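Local coordinates for protein adenosine deaminase (Burkholderia ambifaria, PDB 4GXW) that probably deaminates a purine base or nucleoside, as a zinc-dependent hydrolase of the adenosine and AMP deaminase family, at residues P6-I18 with H306-H320. Sequence-based numbering, arbitrary orientation.
Sequences PGNVPAARTGIEI and HKVNPSEAWELMFSH
His320, just past the end of helix 310-319, reaches across to the extended run Val9 to Ala12. From CB the side chain turns beside its own backbone N, with CG anti to the carbonyl carbon (chi1 -73°). CD2 passes 3.3 Å from Pro10 O. NE2 donates to that same oxygen, Pro10 O, at 2.8 Å. The oxygen lies near the ring plane, but the bond is bent, with 134° at the hydrogen. ND1 is hydrogen-bonded to Ser319 OG at 2.7 Å. CE1 lies 3.7 Å from Ala12 CB, and this methyl sits over one ring face in a CH-pi contact. Two polar partners in the plane and a methyl on a face thus fix the ring's rotation.

Val9 CG2 meets Leu316 CD2 at 3.9 Å, and Pro6 packs on the same leucine methyl. The Pro6 ring also lies against Glu312 CB and Glu315 OE2. Glu312 itself closes a capping box with Asn309 at the helix start. Just before that cap, a weak bond from Gly7 N to Lys307 O and a bridging water between Gly7 O and His306 O tie the backbones together. His306 stands beside the zinc ligand Asp301. At the other end Ile16 CG2 touches Phe318 CE2 at 3.5 Å, while Ile18 CD1 comes to the edge of this ring.

Segment 6-18 runs along helix 310-319 to its C-terminal end, then turns back toward Glu315 before entering helix 20-28, whose Phe26 touches Glu315. Helix 269-274 meets Val9 through Leu272, and helix 325-338 packs on Trp314 and Met317. In this TIM-barrel-type domain, strand 295-298 precedes helix 310-319.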
loop_
_atom_site.group_PDB
_atom_site.type_symbol
_atom_site.label_atom_id
_atom_site.label_comp_id
_atom_site.label_asym_id
_atom_site.label_seq_id
_atom_site.Cartn_x
_atom_site.Cartn_y
_atom_site.Cartn_z
ATOM N N PRO A 6 3.904 7.179 -15.607
ATOM C CA PRO A 6 4.024 7.039 -14.155
ATOM C C PRO A 6 4.715 5.725 -13.797
ATOM O O PRO A 6 4.453 4.692 -14.427
ATOM C CB PRO A 6 2.566 7.018 -13.681
ATOM C CG PRO A 6 1.812 7.747 -14.753
ATOM C CD PRO A 6 2.509 7.384 -16.036
ATOM N N GLY A 7 5.628 5.783 -12.833
ATOM C CA GLY A 7 6.330 4.600 -12.361
ATOM C C GLY A 7 7.256 3.973 -13.389
ATOM O O GLY A 7 7.719 2.849 -13.205
ATOM N N ASN A 8 7.527 4.700 -14.470
ATOM C CA ASN A 8 8.335 4.176 -15.572
ATOM C C ASN A 8 7.846 2.823 -16.084
ATOM O O ASN A 8 8.644 1.984 -16.509
ATOM C CB ASN A 8 9.818 4.097 -15.186
ATOM C CG ASN A 8 10.399 5.451 -14.821
ATOM O OD1 ASN A 8 9.919 6.489 -15.273
ATOM N ND2 ASN A 8 11.443 5.442 -14.000
ATOM N N VAL A 9 6.534 2.613 -16.030
ATOM C CA VAL A 9 5.928 1.398 -16.560
ATOM C C VAL A 9 5.913 1.482 -18.091
ATOM O O VAL A 9 6.116 2.566 -18.656
ATOM C CB VAL A 9 4.501 1.200 -16.004
ATOM C CG1 VAL A 9 4.508 1.235 -14.476
ATOM C CG2 VAL A 9 3.543 2.257 -16.557
ATOM N N PRO A 10 5.696 0.345 -18.776
ATOM C CA PRO A 10 5.625 0.404 -20.241
ATOM C C PRO A 10 4.581 1.408 -20.749
ATOM O O PRO A 10 3.530 1.581 -20.133
ATOM C CB PRO A 10 5.210 -1.018 -20.620
ATOM C CG PRO A 10 5.818 -1.864 -19.543
ATOM C CD PRO A 10 5.726 -1.045 -18.280
ATOM N N ALA A 11 4.879 2.066 -21.866
ATOM C CA ALA A 11 3.987 3.075 -22.412
ATOM C C ALA A 11 2.641 2.441 -22.733
ATOM O O ALA A 11 2.577 1.282 -23.136
ATOM C CB ALA A 11 4.593 3.709 -23.646
ATOM N N ALA A 12 1.570 3.197 -22.525
ATOM C CA ALA A 12 0.222 2.698 -22.793
ATOM C C ALA A 12 0.063 2.301 -24.258
ATOM O O ALA A 12 0.542 3.001 -25.146
ATOM C CB ALA A 12 -0.804 3.743 -22.414
ATOM N N ARG A 13 -0.598 1.172 -24.499
ATOM C CA ARG A 13 -0.861 0.698 -25.854
ATOM C C ARG A 13 -2.364 0.724 -26.109
ATOM O O ARG A 13 -2.865 0.064 -27.017
ATOM C CB ARG A 13 -0.312 -0.724 -26.040
ATOM C CG ARG A 13 1.203 -0.837 -25.914
ATOM C CD ARG A 13 1.668 -2.285 -25.736
ATOM N NE ARG A 13 1.348 -3.131 -26.884
ATOM C CZ ARG A 13 2.157 -3.332 -27.921
ATOM N NH1 ARG A 13 1.777 -4.123 -28.918
ATOM N NH2 ARG A 13 3.346 -2.746 -27.966
ATOM N N THR A 14 -3.065 1.518 -25.304
ATOM C CA THR A 14 -4.524 1.506 -25.245
ATOM C C THR A 14 -5.201 2.593 -26.071
ATOM O O THR A 14 -6.427 2.602 -26.189
ATOM C CB THR A 14 -4.977 1.753 -23.818
ATOM O OG1 THR A 14 -6.405 1.685 -23.753
ATOM C CG2 THR A 14 -4.542 3.137 -23.410
ATOM N N GLY A 15 -4.421 3.528 -26.605
ATOM C CA GLY A 15 -4.985 4.623 -27.374
ATOM C C GLY A 15 -5.520 5.793 -26.559
ATOM O O GLY A 15 -5.827 6.847 -27.124
ATOM N N ILE A 16 -5.650 5.619 -25.242
ATOM C CA ILE A 16 -6.070 6.725 -24.381
ATOM C C ILE A 16 -4.929 7.713 -24.218
ATOM O O ILE A 16 -3.838 7.349 -23.768
ATOM C CB ILE A 16 -6.489 6.273 -22.964
ATOM C CG1 ILE A 16 -7.541 5.168 -23.019
ATOM C CG2 ILE A 16 -7.027 7.461 -22.172
ATOM C CD1 ILE A 16 -7.980 4.690 -21.649
ATOM N N GLU A 17 -5.176 8.965 -24.579
ATOM C CA GLU A 17 -4.202 10.010 -24.318
ATOM C C GLU A 17 -4.578 10.722 -23.029
ATOM O O GLU A 17 -5.684 11.250 -22.901
ATOM C CB GLU A 17 -4.116 10.994 -25.488
ATOM C CG GLU A 17 -3.577 10.375 -26.771
ATOM C CD GLU A 17 -2.183 9.801 -26.602
ATOM O OE1 GLU A 17 -1.887 8.756 -27.221
ATOM O OE2 GLU A 17 -1.378 10.395 -25.853
ATOM N N ILE A 18 -3.668 10.694 -22.062
ATOM C CA ILE A 18 -3.886 11.383 -20.801
ATOM C C ILE A 18 -3.593 12.868 -20.985
ATOM O O ILE A 18 -2.502 13.249 -21.410
ATOM C CB ILE A 18 -3.011 10.801 -19.674
ATOM C CG1 ILE A 18 -3.351 9.322 -19.447
ATOM C CG2 ILE A 18 -3.196 11.602 -18.393
ATOM C CD1 ILE A 18 -4.821 9.073 -19.179
ATOM N N HIS A 306 9.003 3.213 -6.120
ATOM C CA HIS A 306 8.329 2.851 -7.368
ATOM C C HIS A 306 8.125 4.066 -8.270
ATOM O O HIS A 306 7.698 3.920 -9.412
ATOM C CB HIS A 306 6.957 2.235 -7.092
ATOM C CG HIS A 306 7.001 0.817 -6.608
ATOM N ND1 HIS A 306 5.894 -0.005 -6.649
ATOM C CD2 HIS A 306 7.999 0.082 -6.068
ATOM C CE1 HIS A 306 6.214 -1.188 -6.153
ATOM N NE2 HIS A 306 7.484 -1.164 -5.795
ATOM N N LYS A 307 8.412 5.256 -7.749
ATOM C CA LYS A 307 8.178 6.510 -8.473
ATOM C C LYS A 307 6.720 6.647 -8.896
ATOM O O LYS A 307 6.420 6.961 -10.055
ATOM C CB LYS A 307 9.088 6.629 -9.701
ATOM C CG LYS A 307 10.578 6.597 -9.390
ATOM C CD LYS A 307 11.401 6.702 -10.674
ATOM C CE LYS A 307 12.893 6.590 -10.399
ATOM N NZ LYS A 307 13.710 6.534 -11.646
ATOM N N VAL A 308 5.813 6.421 -7.955
ATOM C CA VAL A 308 4.386 6.552 -8.214
ATOM C C VAL A 308 3.690 7.205 -7.021
ATOM O O VAL A 308 3.827 6.747 -5.888
ATOM C CB VAL A 308 3.754 5.171 -8.590
ATOM C CG1 VAL A 308 3.880 4.154 -7.444
ATOM C CG2 VAL A 308 2.303 5.319 -9.042
ATOM N N ASN A 309 2.973 8.296 -7.268
ATOM C CA ASN A 309 2.184 8.938 -6.213
ATOM C C ASN A 309 0.715 8.466 -6.314
ATOM O O ASN A 309 0.355 7.791 -7.290
ATOM C CB ASN A 309 2.364 10.467 -6.255
ATOM C CG ASN A 309 1.776 11.099 -7.498
ATOM O OD1 ASN A 309 0.644 10.800 -7.884
ATOM N ND2 ASN A 309 2.540 11.997 -8.131
ATOM N N PRO A 310 -0.138 8.795 -5.315
ATOM C CA PRO A 310 -1.511 8.280 -5.349
ATOM C C PRO A 310 -2.278 8.698 -6.612
ATOM O O PRO A 310 -3.005 7.869 -7.164
ATOM C CB PRO A 310 -2.140 8.883 -4.089
ATOM C CG PRO A 310 -0.974 8.975 -3.124
ATOM C CD PRO A 310 0.191 9.384 -4.000
ATOM N N SER A 311 -2.118 9.937 -7.073
ATOM C CA SER A 311 -2.796 10.375 -8.297
ATOM C C SER A 311 -2.378 9.551 -9.513
ATOM O O SER A 311 -3.200 9.258 -10.390
ATOM C CB SER A 311 -2.555 11.869 -8.549
ATOM O OG SER A 311 -3.057 12.642 -7.473
ATOM N N GLU A 312 -1.102 9.177 -9.558
ATOM C CA GLU A 312 -0.565 8.373 -10.646
ATOM C C GLU A 312 -1.029 6.918 -10.586
ATOM O O GLU A 312 -1.255 6.291 -11.627
ATOM C CB GLU A 312 0.965 8.444 -10.641
ATOM C CG GLU A 312 1.535 9.784 -11.097
ATOM C CD GLU A 312 3.037 9.884 -10.907
ATOM O OE1 GLU A 312 3.542 9.382 -9.876
ATOM O OE2 GLU A 312 3.721 10.450 -11.791
ATOM N N ALA A 313 -1.158 6.373 -9.378
ATOM C CA ALA A 313 -1.651 5.010 -9.248
ATOM C C ALA A 313 -3.073 4.884 -9.788
ATOM O O ALA A 313 -3.389 3.942 -10.515
ATOM C CB ALA A 313 -1.558 4.537 -7.794
ATOM N N TRP A 314 -3.913 5.860 -9.458
ATOM C CA TRP A 314 -5.263 5.927 -9.994
ATOM C C TRP A 314 -5.262 6.122 -11.521
ATOM O O TRP A 314 -6.005 5.452 -12.245
ATOM C CB TRP A 314 -6.073 7.011 -9.247
ATOM C CG TRP A 314 -6.476 6.507 -7.908
ATOM C CD1 TRP A 314 -5.711 6.471 -6.781
ATOM C CD2 TRP A 314 -7.720 5.874 -7.572
ATOM N NE1 TRP A 314 -6.411 5.878 -5.752
ATOM C CE2 TRP A 314 -7.643 5.500 -6.215
ATOM C CE3 TRP A 314 -8.893 5.602 -8.282
ATOM C CZ2 TRP A 314 -8.698 4.861 -5.556
ATOM C CZ3 TRP A 314 -9.934 4.971 -7.630
ATOM C CH2 TRP A 314 -9.830 4.607 -6.281
ATOM N N GLU A 315 -4.401 7.011 -12.007
ATOM C CA GLU A 315 -4.261 7.239 -13.445
ATOM C C GLU A 315 -3.970 5.937 -14.208
ATOM O O GLU A 315 -4.600 5.660 -15.230
ATOM C CB GLU A 315 -3.151 8.256 -13.711
ATOM C CG GLU A 315 -2.806 8.406 -15.186
ATOM C CD GLU A 315 -1.687 9.397 -15.435
ATOM O OE1 GLU A 315 -1.526 10.331 -14.619
ATOM O OE2 GLU A 315 -0.959 9.245 -16.449
ATOM N N LEU A 316 -3.036 5.132 -13.695
ATOM C CA LEU A 316 -2.655 3.889 -14.368
ATOM C C LEU A 316 -3.825 2.929 -14.564
ATOM O O LEU A 316 -3.900 2.234 -15.578
ATOM C CB LEU A 316 -1.527 3.182 -13.609
ATOM C CG LEU A 316 -0.150 3.840 -13.686
ATOM C CD1 LEU A 316 0.844 3.095 -12.802
ATOM C CD2 LEU A 316 0.348 3.909 -15.126
ATOM N N MET A 317 -4.733 2.878 -13.596
ATOM C CA MET A 317 -5.907 2.016 -13.729
ATOM C C MET A 317 -6.724 2.374 -14.975
ATOM O O MET A 317 -7.232 1.496 -15.679
ATOM C CB MET A 317 -6.784 2.113 -12.481
ATOM C CG MET A 317 -6.058 1.794 -11.193
ATOM S SD MET A 317 -5.428 0.104 -11.085
ATOM C CE MET A 317 -6.912 -0.791 -10.667
ATOM N N PHE A 318 -6.822 3.673 -15.239
ATOM C CA PHE A 318 -7.536 4.218 -16.387
ATOM C C PHE A 318 -6.702 4.161 -17.674
ATOM O O PHE A 318 -7.205 3.779 -18.730
ATOM C CB PHE A 318 -7.944 5.661 -16.061
ATOM C CG PHE A 318 -8.700 6.364 -17.161
ATOM C CD1 PHE A 318 -10.085 6.300 -17.219
ATOM C CD2 PHE A 318 -8.029 7.120 -18.112
ATOM C CE1 PHE A 318 -10.783 6.959 -18.221
ATOM C CE2 PHE A 318 -8.721 7.782 -19.112
ATOM C CZ PHE A 318 -10.099 7.696 -19.167
ATOM N N SER A 319 -5.428 4.540 -17.600
ATOM C CA SER A 319 -4.635 4.687 -18.820
ATOM C C SER A 319 -4.150 3.358 -19.387
ATOM O O SER A 319 -3.994 3.224 -20.592
ATOM C CB SER A 319 -3.426 5.598 -18.569
ATOM O OG SER A 319 -2.571 5.032 -17.590
ATOM N N HIS A 320 -3.881 2.394 -18.513
ATOM C CA HIS A 320 -3.258 1.136 -18.940
ATOM C C HIS A 320 -4.131 -0.100 -18.758
ATOM O O HIS A 320 -4.017 -1.053 -19.534
ATOM C CB HIS A 320 -1.935 0.902 -18.204
ATOM C CG HIS A 320 -0.817 1.791 -18.650
ATOM N ND1 HIS A 320 -0.810 3.155 -18.441
ATOM C CD2 HIS A 320 0.344 1.504 -19.286
ATOM C CE1 HIS A 320 0.306 3.669 -18.929
ATOM N NE2 HIS A 320 1.024 2.688 -19.448
HETATM O O HOH W 1 7.171 1.523 -10.823
#